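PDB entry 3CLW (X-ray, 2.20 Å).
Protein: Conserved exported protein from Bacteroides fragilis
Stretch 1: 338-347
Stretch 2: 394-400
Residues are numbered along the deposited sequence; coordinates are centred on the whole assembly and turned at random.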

ATOM      1  N   VAL A 338      -2.586  11.500   6.387  1.00 38.29           N
ATOM      2  CA  VAL A 338      -2.571  10.278   5.607  1.00 37.39           C
ATOM      3  C   VAL A 338      -3.981   9.911   5.213  1.00 37.26           C
ATOM      4  O   VAL A 338      -4.194   9.486   4.103  1.00 37.29           O
ATOM      5  CB  VAL A 338      -1.869   9.108   6.337  1.00 37.33           C
ATOM      6  CG1 VAL A 338      -1.890   7.858   5.492  1.00 36.66           C
ATOM      7  CG2 VAL A 338      -0.432   9.458   6.665  1.00 35.78           C
ATOM      8  N   ALA A 339      -4.947  10.081   6.113  1.00 37.30           N
ATOM      9  CA  ALA A 339      -6.346   9.858   5.749  1.00 37.52           C
ATOM     10  C   ALA A 339      -6.761  10.712   4.529  1.00 37.92           C
ATOM     11  O   ALA A 339      -7.597  10.315   3.758  1.00 38.04           O
ATOM     12  CB  ALA A 339      -7.257  10.109   6.914  1.00 36.94           C
ATOM     13  N   ARG A 340      -6.172  11.890   4.387  1.00 38.78           N
ATOM     14  CA  ARG A 340      -6.431  12.776   3.243  1.00 39.23           C
ATOM     15  C   ARG A 340      -5.841  12.206   1.942  1.00 38.43           C
ATOM     16  O   ARG A 340      -6.495  12.234   0.891  1.00 38.18           O
ATOM     17  CB  ARG A 340      -5.850  14.176   3.514  1.00 39.67           C
ATOM     18  CG  ARG A 340      -5.953  15.111   2.293  1.00 40.58           C
ATOM     19  CD  ARG A 340      -5.705  16.560   2.657  1.00 38.79           C
ATOM     20  NE  ARG A 340      -4.302  16.787   2.960  1.00 38.67           N
ATOM     21  CZ  ARG A 340      -3.793  17.994   3.153  1.00 42.46           C
ATOM     22  NH1 ARG A 340      -4.586  19.071   3.085  1.00 44.68           N
ATOM     23  NH2 ARG A 340      -2.501  18.136   3.405  1.00 43.48           N
ATOM     24  N   ILE A 341      -4.624  11.667   2.020  1.00 37.71           N
ATOM     25  CA  ILE A 341      -4.088  10.932   0.893  1.00 37.46           C
ATOM     26  C   ILE A 341      -5.043   9.813   0.497  1.00 37.92           C
ATOM     27  O   ILE A 341      -5.362   9.668  -0.695  1.00 37.94           O
ATOM     28  CB  ILE A 341      -2.700  10.333   1.149  1.00 37.79           C
ATOM     29  CG1 ILE A 341      -1.695  11.421   1.491  1.00 37.05           C
ATOM     30  CG2 ILE A 341      -2.220   9.589  -0.107  1.00 35.60           C
ATOM     31  CD1 ILE A 341      -0.454  10.912   2.193  1.00 40.81           C
ATOM     32  N   ILE A 342      -5.515   9.050   1.486  1.00 36.77           N
ATOM     33  CA  ILE A 342      -6.388   7.926   1.187  1.00 36.53           C
ATOM     34  C   ILE A 342      -7.656   8.382   0.456  1.00 37.41           C
ATOM     35  O   ILE A 342      -8.001   7.831  -0.611  1.00 36.60           O
ATOM     36  CB  ILE A 342      -6.739   7.067   2.436  1.00 36.48           C
ATOM     37  CG1 ILE A 342      -5.484   6.352   2.952  1.00 37.00           C
ATOM     38  CG2 ILE A 342      -7.852   6.017   2.096  1.00 35.14           C
ATOM     39  CD1 ILE A 342      -5.628   5.653   4.326  1.00 35.04           C
ATOM     40  N   HIS A 343      -8.335   9.379   1.030  1.00 36.97           N
ATOM     41  CA  HIS A 343      -9.575   9.866   0.459  1.00 38.00           C
ATOM     42  C   HIS A 343      -9.427  10.308  -1.007  1.00 38.59           C
ATOM     43  O   HIS A 343     -10.244   9.967  -1.849  1.00 39.59           O
ATOM     44  CB  HIS A 343     -10.111  11.018   1.277  1.00 37.73           C
ATOM     45  CG  HIS A 343     -11.248  11.728   0.619  1.00 38.12           C
ATOM     46  ND1 HIS A 343     -12.557  11.327   0.766  1.00 39.06           N
ATOM     47  CD2 HIS A 343     -11.271  12.796  -0.208  1.00 37.58           C
ATOM     48  CE1 HIS A 343     -13.337  12.127   0.063  1.00 38.62           C
ATOM     49  NE2 HIS A 343     -12.578  13.019  -0.541  1.00 38.46           N
ATOM     50  N   ASN A 344      -8.381  11.074  -1.289  1.00 39.49           N
ATOM     51  CA  ASN A 344      -8.127  11.587  -2.627  1.00 40.01           C
ATOM     52  C   ASN A 344      -7.701  10.492  -3.610  1.00 39.82           C
ATOM     53  O   ASN A 344      -8.105  10.511  -4.783  1.00 39.73           O
ATOM     54  CB  ASN A 344      -7.127  12.748  -2.561  1.00 40.09           C
ATOM     55  CG  ASN A 344      -7.758  14.000  -1.989  1.00 42.57           C
ATOM     56  OD1 ASN A 344      -8.441  14.729  -2.703  1.00 44.95           O
ATOM     57  ND2 ASN A 344      -7.560  14.242  -0.694  1.00 42.57           N
ATOM     58  N   ASP A 345      -6.919   9.522  -3.133  1.00 39.02           N
ATOM     59  CA  ASP A 345      -6.640   8.351  -3.957  1.00 39.19           C
ATOM     60  C   ASP A 345      -7.897   7.605  -4.376  1.00 38.72           C
ATOM     61  O   ASP A 345      -8.052   7.240  -5.552  1.00 38.67           O
ATOM     62  CB  ASP A 345      -5.646   7.413  -3.281  1.00 39.12           C
ATOM     63  CG  ASP A 345      -4.214   7.888  -3.449  1.00 40.97           C
ATOM     64  OD1 ASP A 345      -3.967   8.756  -4.312  1.00 42.80           O
ATOM     65  OD2 ASP A 345      -3.331   7.414  -2.723  1.00 40.33           O
ATOM     66  N   LEU A 346      -8.782   7.367  -3.413  1.00 38.23           N
ATOM     67  CA  LEU A 346     -10.039   6.653  -3.655  1.00 38.29           C
ATOM     68  C   LEU A 346     -11.043   7.445  -4.496  1.00 38.45           C
ATOM     69  O   LEU A 346     -11.738   6.886  -5.308  1.00 38.13           O
ATOM     70  CB  LEU A 346     -10.692   6.274  -2.320  1.00 37.93           C
ATOM     71  CG  LEU A 346      -9.994   5.239  -1.440  1.00 37.68           C
ATOM     72  CD1 LEU A 346     -10.704   5.110  -0.095  1.00 36.94           C
ATOM     73  CD2 LEU A 346      -9.873   3.880  -2.154  1.00 35.67           C
ATOM     74  N   THR A 347     -11.114   8.754  -4.278  1.00 39.68           N
ATOM     75  CA  THR A 347     -12.160   9.560  -4.897  1.00 40.30           C
ATOM     76  C   THR A 347     -11.703  10.343  -6.126  1.00 39.76           C
ATOM     77  O   THR A 347     -12.513  10.643  -6.963  1.00 40.65           O
ATOM     78  CB  THR A 347     -12.802  10.544  -3.889  1.00 40.56           C
ATOM     79  OG1 THR A 347     -11.791  11.439  -3.418  1.00 43.50           O
ATOM     80  CG2 THR A 347     -13.417   9.810  -2.713  1.00 38.89           C
ATOM     81  N   TRP A 394      -5.170   3.993  13.048  1.00 32.90           N
ATOM     82  CA  TRP A 394      -6.606   4.150  13.260  1.00 32.85           C
ATOM     83  C   TRP A 394      -7.354   4.876  12.116  1.00 32.81           C
ATOM     84  O   TRP A 394      -8.479   4.507  11.749  1.00 33.40           O
ATOM     85  CB  TRP A 394      -6.849   4.722  14.663  1.00 31.42           C
ATOM     86  CG  TRP A 394      -6.229   3.790  15.678  1.00 32.59           C
ATOM     87  CD1 TRP A 394      -5.127   4.034  16.476  1.00 30.35           C
ATOM     88  CD2 TRP A 394      -6.624   2.424  15.947  1.00 29.87           C
ATOM     89  NE1 TRP A 394      -4.869   2.918  17.244  1.00 32.62           N
ATOM     90  CE2 TRP A 394      -5.745   1.917  16.916  1.00 29.31           C
ATOM     91  CE3 TRP A 394      -7.640   1.581  15.443  1.00 30.13           C
ATOM     92  CZ2 TRP A 394      -5.859   0.613  17.424  1.00 31.50           C
ATOM     93  CZ3 TRP A 394      -7.739   0.304  15.915  1.00 30.19           C
ATOM     94  CH2 TRP A 394      -6.846  -0.184  16.899  1.00 32.03           C
ATOM     95  N   THR A 395      -6.716   5.858  11.510  1.00 33.54           N
ATOM     96  CA  THR A 395      -7.363   6.562  10.400  1.00 33.79           C
ATOM     97  C   THR A 395      -7.408   5.683   9.150  1.00 34.40           C
ATOM     98  O   THR A 395      -8.372   5.765   8.382  1.00 34.55           O
ATOM     99  CB  THR A 395      -6.710   7.917  10.078  1.00 33.73           C
ATOM    100  OG1 THR A 395      -5.340   7.725   9.708  1.00 32.28           O
ATOM    101  CG2 THR A 395      -6.795   8.852  11.295  1.00 34.02           C
ATOM    102  N   THR A 396      -6.393   4.837   8.963  1.00 34.57           N
ATOM    103  CA  THR A 396      -6.447   3.811   7.899  1.00 35.31           C
ATOM    104  C   THR A 396      -7.608   2.859   8.167  1.00 34.22           C
ATOM    105  O   THR A 396      -8.402   2.561   7.273  1.00 34.18           O
ATOM    106  CB  THR A 396      -5.144   2.993   7.780  1.00 35.22           C
ATOM    107  OG1 THR A 396      -4.052   3.872   7.526  1.00 36.89           O
ATOM    108  CG2 THR A 396      -5.226   1.993   6.635  1.00 36.31           C
ATOM    109  N   ALA A 397      -7.707   2.416   9.413  1.00 33.74           N
ATOM    110  CA  ALA A 397      -8.768   1.499   9.839  1.00 33.45           C
ATOM    111  C   ALA A 397     -10.179   2.028   9.587  1.00 33.06           C
ATOM    112  O   ALA A 397     -11.062   1.244   9.315  1.00 33.85           O
ATOM    113  CB  ALA A 397      -8.575   1.086  11.337  1.00 32.46           C
ATOM    114  N   ASN A 398     -10.385   3.346   9.680  1.00 33.33           N
ATOM    115  CA  ASN A 398     -11.670   3.968   9.343  1.00 33.67           C
ATOM    116  C   ASN A 398     -12.096   3.478   7.965  1.00 34.27           C
ATOM    117  O   ASN A 398     -13.268   3.228   7.702  1.00 34.25           O
ATOM    118  CB  ASN A 398     -11.545   5.511   9.306  1.00 33.38           C
ATOM    119  CG  ASN A 398     -11.827   6.164  10.667  1.00 35.44           C
ATOM    120  OD1 ASN A 398     -12.998   6.423  11.043  1.00 37.02           O
ATOM    121  ND2 ASN A 398     -10.764   6.447  11.401  1.00 29.83           N
ATOM    122  N   TYR A 399     -11.114   3.353   7.081  1.00 34.57           N
ATOM    123  CA  TYR A 399     -11.343   2.807   5.749  1.00 34.78           C
ATOM    124  C   TYR A 399     -11.249   1.284   5.721  1.00 34.55           C
ATOM    125  O   TYR A 399     -12.252   0.601   5.446  1.00 33.25           O
ATOM    126  CB  TYR A 399     -10.344   3.403   4.769  1.00 34.73           C
ATOM    127  CG  TYR A 399     -10.561   4.855   4.482  1.00 35.61           C
ATOM    128  CD1 TYR A 399     -11.502   5.270   3.528  1.00 35.12           C
ATOM    129  CD2 TYR A 399      -9.807   5.839   5.143  1.00 35.53           C
ATOM    130  CE1 TYR A 399     -11.696   6.639   3.241  1.00 32.87           C
ATOM    131  CE2 TYR A 399      -9.994   7.199   4.856  1.00 33.43           C
ATOM    132  CZ  TYR A 399     -10.944   7.575   3.910  1.00 34.41           C
ATOM    133  OH  TYR A 399     -11.117   8.910   3.642  1.00 38.62           O
ATOM    134  N   SER A 400     -10.043   0.767   6.024  1.00 34.33           N
ATOM    135  CA  SER A 400      -9.732  -0.639   5.815  1.00 34.08           C
ATOM    136  C   SER A 400     -10.616  -1.616   6.532  1.00 33.98           C
ATOM    137  O   SER A 400     -10.932  -2.666   5.971  1.00 34.55           O
ATOM    138  CB  SER A 400      -8.235  -0.947   6.067  1.00 34.94           C
ATOM    139  OG  SER A 400      -7.848  -0.816   7.434  1.00 35.67           O
TER
HETATM  140  O   HOH W   1     -13.513   9.596   2.538  1.00 35.36           O

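The contact is organised around one aromatic knob. Y399 points toward the neighbouring helix and sits among A339, I342, H343 and L346, a hole made by one turn and the next of that helix. The two helix axes approach to 9.5 Å, with 27° between their N-to-C directions, both helices running in roughly the same direction. The contact buries 318 Å² over both sides, with Y399 contributing the most, 101 Å². I342 supplies the floor: its CG2 lies 3.6 Å from the centroid of the Y399 ring, almost on the ring normal, so the methyl on isoleucine's beta-branch makes a CH-pi contact over the face. One turn on, L346 reaches the ring obliquely, CD1 to Y399 CD1 at 3.7 Å.

Toward the start of both stretches the spacing tightens. The CA atoms of A339 and T395 are 5.8 Å apart, and A339 CB meets T395 CB at 3.9 Å; alanine's small side chain suits so close an approach. Beside it, I342 CD1 packs 4.0 Å from T396 OG1, a threonine hydroxyl hydrogen-bonded to a residue just outside the stretches.

The polar edge lies at the tip of the knob. Y399 OH packs 3.3 Å from H343 CB, a contact with carbon, and no direct hydrogen bond joins the two stretches. Instead a water bridges them, 2.7 Å from both Y399 OH and H343 ND1. The rule is economical: tyrosine packs its ring mainly against aliphatic side chains and places its hydroxyl beside a single bridging water.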